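Local coordinates for mycobacterial cidal antitoxin MbcA (Mycobacterium tuberculosis, PDB 6FKG), which serves as the antitoxin of a type II toxin-antitoxin system, neutralising its cognate toxin MbcT by blocking access to the toxin active site, at residues Trp77-Pro90 with Arg101-Val115. Sequence-based numbering, arbitrary orientation.
Sequences WMFSPNRLLEHRKP and RVLALIDAMAEGVFV
Trp-77 is a knob in a hole of helix 99-110 formed by Val-102, Leu-105, Ile-106 and Met-109. Its CG lies anti to the backbone N (chi1 -175°), and the six-membered end of the indole reaches the helix. Leu-105 CD2 meets Trp-77 CZ2 at the ring edge, 3.7 Å away. Val-102 CG1 also comes to the edge, while Met-109 SD approaches obliquely in a Met-aromatic contact. Within segment 77-90, Pro-90 CG sits over one indole face, offset toward the rim. The two methyls of Leu-105 have different partners: CD1 touches Leu-84 CD1 at 3.7 Å, while CD2 also packs on Leu-85.

Two salt bridges cross the contact beside this apolar patch. Arg-101 grips Glu-86 end-on, NH1 to OE1 (2.9 Å) and NH2 to OE2 (3.1 Å), both on syn lone pairs. Leu-85 CD2 lies over the centre of one face of the Arg-101 guanidinium. Arg-88 NH2 also bonds Glu-86 OE1, at 2.8 Å; the shared carboxylate probably eases the closeness of the two like charges, and Arg-88 has a second partner in Glu-98. Arg-83 directs NH1 and NH2 in plane to Val-115 OXT, at 3.1 and 3.2 Å. Arg-47 of the MbcT chain shares this C-terminal oxygen.

The contact folds an Asx-turn loop at Asn-82 against the last helix of the Xre/MbcA/ParS toxin-binding domain, beside the C-terminal tail that meets MbcT.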
ATOM      1  N   TRP C  77       6.813 -24.253  25.494  1.00 30.98           N
ATOM      2  CA  TRP C  77       7.393 -22.985  25.011  1.00 30.64           C
ATOM      3  C   TRP C  77       6.714 -22.457  23.746  1.00 34.38           C
ATOM      4  O   TRP C  77       6.518 -21.245  23.591  1.00 30.75           O
ATOM      5  CB  TRP C  77       8.883 -23.191  24.745  1.00 27.64           C
ATOM      6  CG  TRP C  77       9.667 -21.987  24.367  1.00 29.30           C
ATOM      7  CD1 TRP C  77      10.292 -21.112  25.219  1.00 30.04           C
ATOM      8  CD2 TRP C  77       9.989 -21.554  23.032  1.00 30.13           C
ATOM      9  NE1 TRP C  77      10.967 -20.148  24.487  1.00 30.39           N
ATOM     10  CE2 TRP C  77      10.788 -20.396  23.149  1.00 29.26           C
ATOM     11  CE3 TRP C  77       9.650 -22.014  21.753  1.00 30.21           C
ATOM     12  CZ2 TRP C  77      11.271 -19.701  22.034  1.00 30.87           C
ATOM     13  CZ3 TRP C  77      10.139 -21.325  20.642  1.00 29.82           C
ATOM     14  CH2 TRP C  77      10.941 -20.187  20.793  1.00 28.32           C
ATOM     15  N   MET C  78       6.340 -23.368  22.850  1.00 28.50           N
ATOM     16  CA  MET C  78       5.689 -22.971  21.602  1.00 29.24           C
ATOM     17  C   MET C  78       4.387 -22.237  21.878  1.00 34.64           C
ATOM     18  O   MET C  78       4.013 -21.355  21.104  1.00 33.62           O
ATOM     19  CB  MET C  78       5.409 -24.185  20.706  1.00 32.15           C
ATOM     20  CG  MET C  78       6.641 -24.830  20.123  1.00 36.29           C
ATOM     21  SD  MET C  78       7.437 -23.791  18.889  1.00 33.10           S
ATOM     22  CE  MET C  78       6.166 -23.705  17.636  1.00 31.66           C
ATOM     23  N   PHE C  79       3.718 -22.562  22.992  1.00 33.13           N
ATOM     24  CA  PHE C  79       2.391 -21.996  23.246  1.00 34.54           C
ATOM     25  C   PHE C  79       2.356 -21.047  24.436  1.00 38.34           C
ATOM     26  O   PHE C  79       1.286 -20.663  24.913  1.00 37.14           O
ATOM     27  CB  PHE C  79       1.379 -23.135  23.423  1.00 36.39           C
ATOM     28  CG  PHE C  79       1.392 -24.094  22.270  1.00 38.04           C
ATOM     29  CD1 PHE C  79       0.834 -23.729  21.055  1.00 37.98           C
ATOM     30  CD2 PHE C  79       2.019 -25.328  22.376  1.00 35.44           C
ATOM     31  CE1 PHE C  79       0.879 -24.584  19.974  1.00 40.94           C
ATOM     32  CE2 PHE C  79       2.062 -26.192  21.301  1.00 37.16           C
ATOM     33  CZ  PHE C  79       1.495 -25.823  20.096  1.00 40.89           C
ATOM     34  N   SER C  80       3.535 -20.644  24.895  1.00 39.17           N
ATOM     35  CA  SER C  80       3.629 -19.736  26.026  1.00 35.99           C
ATOM     36  C   SER C  80       3.928 -18.333  25.551  1.00 32.60           C
ATOM     37  O   SER C  80       4.892 -18.127  24.807  1.00 33.31           O
ATOM     38  CB  SER C  80       4.714 -20.189  26.997  1.00 39.35           C
ATOM     39  OG  SER C  80       4.439 -21.484  27.503  1.00 43.43           O
ATOM     40  N   PRO C  81       3.108 -17.364  25.983  1.00 34.39           N
ATOM     41  CA  PRO C  81       3.415 -15.952  25.752  1.00 34.13           C
ATOM     42  C   PRO C  81       4.821 -15.671  26.237  1.00 33.10           C
ATOM     43  O   PRO C  81       5.175 -15.988  27.369  1.00 35.72           O
ATOM     44  CB  PRO C  81       2.365 -15.215  26.589  1.00 33.14           C
ATOM     45  CG  PRO C  81       1.208 -16.172  26.646  1.00 40.86           C
ATOM     46  CD  PRO C  81       1.850 -17.540  26.738  1.00 35.88           C
ATOM     47  N   ASN C  82       5.633 -15.114  25.356  1.00 31.77           N
ATOM     48  CA  ASN C  82       7.052 -14.960  25.616  1.00 32.79           C
ATOM     49  C   ASN C  82       7.387 -13.474  25.664  1.00 33.83           C
ATOM     50  O   ASN C  82       7.192 -12.761  24.671  1.00 35.00           O
ATOM     51  CB  ASN C  82       7.854 -15.684  24.522  1.00 34.12           C
ATOM     52  CG  ASN C  82       9.322 -15.844  24.867  1.00 36.40           C
ATOM     53  OD1 ASN C  82       9.977 -14.900  25.282  1.00 34.36           O
ATOM     54  ND2 ASN C  82       9.835 -17.061  24.715  1.00 30.57           N
ATOM     55  N   ARG C  83       7.892 -13.002  26.800  1.00 31.85           N
ATOM     56  CA  ARG C  83       8.186 -11.571  26.945  1.00 38.28           C
ATOM     57  C   ARG C  83       9.272 -11.085  25.968  1.00 36.52           C
ATOM     58  O   ARG C  83       9.351  -9.891  25.675  1.00 38.36           O
ATOM     59  CB  ARG C  83       8.587 -11.234  28.391  1.00 41.37           C
ATOM     60  CG  ARG C  83       9.921 -11.808  28.867  1.00 40.73           C
ATOM     61  CD  ARG C  83      10.384 -11.060  30.135  1.00 42.00           C
ATOM     62  NE  ARG C  83      11.611 -11.606  30.706  1.00 40.82           N
ATOM     63  CZ  ARG C  83      12.840 -11.168  30.423  1.00 47.49           C
ATOM     64  NH1 ARG C  83      13.032 -10.170  29.563  1.00 37.90           N
ATOM     65  NH2 ARG C  83      13.891 -11.732  31.001  1.00 43.69           N
ATOM     66  N   LEU C  84      10.093 -12.000  25.455  1.00 32.56           N
ATOM     67  CA  LEU C  84      11.122 -11.619  24.486  1.00 31.21           C
ATOM     68  C   LEU C  84      10.530 -11.398  23.093  1.00 35.67           C
ATOM     69  O   LEU C  84      11.179 -10.822  22.206  1.00 32.45           O
ATOM     70  CB  LEU C  84      12.227 -12.682  24.435  1.00 31.58           C
ATOM     71  CG  LEU C  84      12.889 -12.929  25.793  1.00 32.64           C
ATOM     72  CD1 LEU C  84      13.985 -13.996  25.700  1.00 30.23           C
ATOM     73  CD2 LEU C  84      13.439 -11.628  26.343  1.00 35.16           C
ATOM     74  N   LEU C  85       9.293 -11.854  22.904  1.00 31.23           N
ATOM     75  CA  LEU C  85       8.585 -11.664  21.644  1.00 31.33           C
ATOM     76  C   LEU C  85       7.365 -10.770  21.850  1.00 34.54           C
ATOM     77  O   LEU C  85       6.313 -11.001  21.261  1.00 33.41           O
ATOM     78  CB  LEU C  85       8.162 -13.021  21.056  1.00 32.37           C
ATOM     79  CG  LEU C  85       9.258 -14.060  20.807  1.00 32.69           C
ATOM     80  CD1 LEU C  85       8.616 -15.369  20.392  1.00 31.83           C
ATOM     81  CD2 LEU C  85      10.264 -13.598  19.731  1.00 28.61           C
ATOM     82  N   GLU C  86       7.512  -9.751  22.697  1.00 37.85           N
ATOM     83  CA  GLU C  86       6.417  -8.829  23.011  1.00 38.75           C
ATOM     84  C   GLU C  86       5.175  -9.587  23.509  1.00 43.51           C
ATOM     85  O   GLU C  86       4.037  -9.259  23.165  1.00 37.94           O
ATOM     86  CB  GLU C  86       6.083  -7.965  21.786  1.00 42.39           C
ATOM     87  CG  GLU C  86       7.259  -7.111  21.278  1.00 46.48           C
ATOM     88  CD  GLU C  86       8.321  -7.923  20.539  1.00 54.71           C
ATOM     89  OE1 GLU C  86       7.947  -8.740  19.672  1.00 58.07           O
ATOM     90  OE2 GLU C  86       9.527  -7.757  20.832  1.00 51.69           O
ATOM     91  N   HIS C  87       5.420 -10.608  24.323  1.00 33.28           N
ATOM     92  CA  HIS C  87       4.365 -11.369  24.988  1.00 34.73           C
ATOM     93  C   HIS C  87       3.492 -12.120  23.994  1.00 36.29           C
ATOM     94  O   HIS C  87       2.311 -12.323  24.237  1.00 43.52           O
ATOM     95  CB  HIS C  87       3.507 -10.444  25.868  1.00 40.41           C
ATOM     96  CG  HIS C  87       4.309  -9.630  26.835  1.00 51.87           C
ATOM     97  ND1 HIS C  87       4.904 -10.176  27.951  1.00 48.24           N
ATOM     98  CD2 HIS C  87       4.636  -8.315  26.838  1.00 55.08           C
ATOM     99  CE1 HIS C  87       5.551  -9.230  28.610  1.00 53.83           C
ATOM    100  NE2 HIS C  87       5.401  -8.091  27.957  1.00 58.22           N
ATOM    101  N   ARG C  88       4.082 -12.526  22.871  1.00 38.29           N
ATOM    102  CA  ARG C  88       3.386 -13.356  21.896  1.00 36.37           C
ATOM    103  C   ARG C  88       3.887 -14.797  21.982  1.00 29.30           C
ATOM    104  O   ARG C  88       4.972 -15.052  22.488  1.00 35.94           O
ATOM    105  CB  ARG C  88       3.580 -12.797  20.477  1.00 35.89           C
ATOM    106  CG  ARG C  88       2.907 -11.446  20.252  1.00 41.05           C
ATOM    107  CD  ARG C  88       3.242 -10.884  18.869  1.00 40.23           C
ATOM    108  NE  ARG C  88       4.668 -10.583  18.763  1.00 48.23           N
ATOM    109  CZ  ARG C  88       5.338 -10.503  17.615  1.00 57.75           C
ATOM    110  NH1 ARG C  88       4.714 -10.706  16.459  1.00 49.50           N
ATOM    111  NH2 ARG C  88       6.638 -10.224  17.624  1.00 55.40           N
ATOM    112  N   LYS C  89       3.076 -15.739  21.508  1.00 33.42           N
ATOM    113  CA  LYS C  89       3.460 -17.148  21.480  1.00 31.78           C
ATOM    114  C   LYS C  89       4.285 -17.445  20.230  1.00 31.77           C
ATOM    115  O   LYS C  89       3.893 -17.036  19.134  1.00 32.57           O
ATOM    116  CB  LYS C  89       2.227 -18.050  21.482  1.00 33.23           C
ATOM    117  CG  LYS C  89       1.301 -17.904  22.696  1.00 34.86           C
ATOM    118  CD  LYS C  89      -0.000 -18.641  22.447  1.00 34.52           C
ATOM    119  CE  LYS C  89      -1.033 -18.296  23.512  1.00 39.55           C
ATOM    120  NZ  LYS C  89      -2.300 -19.058  23.351  1.00 42.92           N
ATOM    121  N   PRO C  90       5.409 -18.172  20.380  1.00 27.09           N
ATOM    122  CA  PRO C  90       6.173 -18.574  19.182  1.00 32.64           C
ATOM    123  C   PRO C  90       5.318 -19.263  18.104  1.00 36.65           C
ATOM    124  O   PRO C  90       5.527 -19.010  16.913  1.00 33.32           O
ATOM    125  CB  PRO C  90       7.220 -19.545  19.747  1.00 31.93           C
ATOM    126  CG  PRO C  90       7.430 -19.053  21.186  1.00 28.07           C
ATOM    127  CD  PRO C  90       6.095 -18.541  21.639  1.00 29.72           C
ATOM    128  N   ARG C 101      12.012 -14.668  13.135  1.00 28.49           N
ATOM    129  CA  ARG C 101      12.226 -14.054  14.446  1.00 29.71           C
ATOM    130  C   ARG C 101      12.341 -15.123  15.516  1.00 28.73           C
ATOM    131  O   ARG C 101      13.130 -15.001  16.459  1.00 29.22           O
ATOM    132  CB  ARG C 101      11.081 -13.090  14.799  1.00 34.50           C
ATOM    133  CG  ARG C 101      11.232 -12.413  16.177  1.00 38.73           C
ATOM    134  CD  ARG C 101      11.847 -11.035  16.044  1.00 39.43           C
ATOM    135  NE  ARG C 101      12.193 -10.404  17.319  1.00 37.40           N
ATOM    136  CZ  ARG C 101      11.316  -9.883  18.180  1.00 50.78           C
ATOM    137  NH1 ARG C 101      10.006  -9.927  17.929  1.00 41.84           N
ATOM    138  NH2 ARG C 101      11.751  -9.330  19.311  1.00 46.86           N
ATOM    139  N   VAL C 102      11.521 -16.164  15.388  1.00 29.24           N
ATOM    140  CA  VAL C 102      11.568 -17.283  16.324  1.00 27.29           C
ATOM    141  C   VAL C 102      12.915 -18.014  16.245  1.00 28.20           C
ATOM    142  O   VAL C 102      13.515 -18.352  17.263  1.00 29.12           O
ATOM    143  CB  VAL C 102      10.417 -18.279  16.059  1.00 27.98           C
ATOM    144  CG1 VAL C 102      10.487 -19.438  17.046  1.00 27.99           C
ATOM    145  CG2 VAL C 102       9.062 -17.561  16.139  1.00 27.53           C
ATOM    146  N   LEU C 103      13.392 -18.275  15.031  1.00 30.60           N
ATOM    147  CA  LEU C 103      14.714 -18.878  14.853  1.00 25.84           C
ATOM    148  C   LEU C 103      15.820 -18.000  15.437  1.00 26.73           C
ATOM    149  O   LEU C 103      16.800 -18.513  16.004  1.00 28.25           O
ATOM    150  CB  LEU C 103      15.005 -19.136  13.367  1.00 31.07           C
ATOM    151  CG  LEU C 103      14.123 -20.200  12.696  1.00 35.35           C
ATOM    152  CD1 LEU C 103      14.520 -20.370  11.216  1.00 33.37           C
ATOM    153  CD2 LEU C 103      14.217 -21.534  13.450  1.00 27.51           C
ATOM    154  N   ALA C 104      15.676 -16.685  15.286  1.00 26.77           N
ATOM    155  CA  ALA C 104      16.671 -15.763  15.825  1.00 29.90           C
ATOM    156  C   ALA C 104      16.677 -15.833  17.358  1.00 29.24           C
ATOM    157  O   ALA C 104      17.754 -15.889  17.982  1.00 27.22           O
ATOM    158  CB  ALA C 104      16.414 -14.321  15.328  1.00 28.47           C
ATOM    159  N   LEU C 105      15.491 -15.858  17.972  1.00 25.18           N
ATOM    160  CA  LEU C 105      15.424 -16.024  19.432  1.00 28.04           C
ATOM    161  C   LEU C 105      16.083 -17.354  19.876  1.00 31.18           C
ATOM    162  O   LEU C 105      16.852 -17.383  20.828  1.00 30.26           O
ATOM    163  CB  LEU C 105      13.970 -15.951  19.932  1.00 26.90           C
ATOM    164  CG  LEU C 105      13.759 -16.294  21.420  1.00 27.98           C
ATOM    165  CD1 LEU C 105      14.656 -15.455  22.312  1.00 28.80           C
ATOM    166  CD2 LEU C 105      12.298 -16.118  21.832  1.00 31.32           C
ATOM    167  N   ILE C 106      15.815 -18.448  19.167  1.00 27.92           N
ATOM    168  CA  ILE C 106      16.424 -19.739  19.508  1.00 31.18           C
ATOM    169  C   ILE C 106      17.951 -19.672  19.419  1.00 29.13           C
ATOM    170  O   ILE C 106      18.673 -20.192  20.280  1.00 28.48           O
ATOM    171  CB  ILE C 106      15.848 -20.856  18.608  1.00 31.90           C
ATOM    172  CG1 ILE C 106      14.383 -21.095  18.994  1.00 34.26           C
ATOM    173  CG2 ILE C 106      16.674 -22.143  18.695  1.00 27.75           C
ATOM    174  CD1 ILE C 106      13.579 -21.895  17.939  1.00 35.67           C
ATOM    175  N   ASP C 107      18.460 -18.986  18.405  1.00 27.63           N
ATOM    176  CA  ASP C 107      19.906 -18.791  18.292  1.00 25.46           C
ATOM    177  C   ASP C 107      20.480 -18.003  19.472  1.00 29.54           C
ATOM    178  O   ASP C 107      21.548 -18.336  19.986  1.00 28.73           O
ATOM    179  CB  ASP C 107      20.240 -18.070  16.986  1.00 26.66           C
ATOM    180  CG  ASP C 107      20.555 -19.023  15.872  1.00 43.01           C
ATOM    181  OD1 ASP C 107      21.163 -20.075  16.158  1.00 49.20           O
ATOM    182  OD2 ASP C 107      20.212 -18.714  14.712  1.00 57.89           O
ATOM    183  N   ALA C 108      19.761 -16.970  19.909  1.00 28.43           N
ATOM    184  CA  ALA C 108      20.179 -16.200  21.078  1.00 27.52           C
ATOM    185  C   ALA C 108      20.166 -17.077  22.335  1.00 30.04           C
ATOM    186  O   ALA C 108      21.073 -17.007  23.150  1.00 28.81           O
ATOM    187  CB  ALA C 108      19.286 -14.947  21.267  1.00 26.11           C
ATOM    188  N   MET C 109      19.156 -17.927  22.461  1.00 28.42           N
ATOM    189  CA  MET C 109      19.089 -18.882  23.572  1.00 28.08           C
ATOM    190  C   MET C 109      20.292 -19.823  23.571  1.00 28.37           C
ATOM    191  O   MET C 109      20.921 -20.069  24.603  1.00 26.29           O
ATOM    192  CB  MET C 109      17.789 -19.677  23.484  1.00 30.61           C
ATOM    193  CG  MET C 109      16.569 -18.805  23.729  1.00 28.09           C
ATOM    194  SD  MET C 109      15.047 -19.675  23.352  1.00 30.26           S
ATOM    195  CE  MET C 109      15.083 -20.929  24.634  1.00 28.47           C
ATOM    196  N   ALA C 110      20.631 -20.312  22.390  1.00 24.87           N
ATOM    197  CA  ALA C 110      21.741 -21.227  22.223  1.00 28.66           C
ATOM    198  C   ALA C 110      23.094 -20.559  22.486  1.00 27.61           C
ATOM    199  O   ALA C 110      24.092 -21.248  22.721  1.00 28.14           O
ATOM    200  CB  ALA C 110      21.717 -21.827  20.797  1.00 26.65           C
ATOM    201  N   GLU C 111      23.145 -19.228  22.411  1.00 28.30           N
ATOM    202  CA  GLU C 111      24.390 -18.514  22.682  1.00 27.64           C
ATOM    203  C   GLU C 111      24.428 -17.858  24.053  1.00 27.55           C
ATOM    204  O   GLU C 111      25.322 -17.066  24.346  1.00 30.56           O
ATOM    205  CB  GLU C 111      24.647 -17.465  21.601  1.00 27.98           C
ATOM    206  CG  GLU C 111      24.872 -18.128  20.269  1.00 24.67           C
ATOM    207  CD  GLU C 111      25.761 -17.333  19.346  1.00 41.47           C
ATOM    208  OE1 GLU C 111      26.125 -16.192  19.692  1.00 46.27           O
ATOM    209  OE2 GLU C 111      26.102 -17.872  18.278  1.00 37.96           O
ATOM    210  N   GLY C 112      23.460 -18.194  24.894  1.00 27.51           N
ATOM    211  CA  GLY C 112      23.459 -17.693  26.265  1.00 30.43           C
ATOM    212  C   GLY C 112      23.404 -16.175  26.350  1.00 34.87           C
ATOM    213  O   GLY C 112      24.017 -15.557  27.211  1.00 31.03           O
ATOM    214  N   VAL C 113      22.661 -15.562  25.438  1.00 28.40           N
ATOM    215  CA  VAL C 113      22.462 -14.122  25.477  1.00 28.03           C
ATOM    216  C   VAL C 113      21.718 -13.726  26.747  1.00 30.10           C
ATOM    217  O   VAL C 113      20.721 -14.364  27.090  1.00 33.77           O
ATOM    218  CB  VAL C 113      21.678 -13.653  24.233  1.00 30.17           C
ATOM    219  CG1 VAL C 113      21.347 -12.170  24.341  1.00 33.70           C
ATOM    220  CG2 VAL C 113      22.492 -13.953  22.962  1.00 33.72           C
ATOM    221  N   PHE C 114      22.186 -12.694  27.457  1.00 28.33           N
ATOM    222  CA  PHE C 114      21.525 -12.325  28.722  1.00 33.07           C
ATOM    223  C   PHE C 114      20.202 -11.636  28.411  1.00 38.64           C
ATOM    224  O   PHE C 114      20.119 -10.820  27.490  1.00 36.99           O
ATOM    225  CB  PHE C 114      22.406 -11.420  29.583  1.00 36.93           C
ATOM    226  CG  PHE C 114      23.638 -12.105  30.134  1.00 34.36           C
ATOM    227  CD1 PHE C 114      23.837 -13.464  29.948  1.00 32.60           C
ATOM    228  CD2 PHE C 114      24.588 -11.381  30.839  1.00 35.66           C
ATOM    229  CE1 PHE C 114      24.975 -14.091  30.448  1.00 36.25           C
ATOM    230  CE2 PHE C 114      25.728 -11.997  31.350  1.00 39.12           C
ATOM    231  CZ  PHE C 114      25.921 -13.351  31.158  1.00 34.04           C
ATOM    232  N   VAL C 115      19.159 -11.970  29.158  1.00 39.02           N
ATOM    233  CA  VAL C 115      17.841 -11.481  28.777  1.00 39.62           C
ATOM    234  C   VAL C 115      17.332 -10.396  29.722  1.00 37.43           C
ATOM    235  O   VAL C 115      18.063  -9.862  30.568  1.00 35.04           O
ATOM    236  CB  VAL C 115      16.811 -12.635  28.715  1.00 38.02           C
ATOM    237  CG1 VAL C 115      17.190 -13.621  27.623  1.00 42.88           C
ATOM    238  CG2 VAL C 115      16.701 -13.313  30.072  1.00 42.33           C
ATOM    239  OXT VAL C 115      16.161 -10.020  29.633  1.00 36.53           O
TER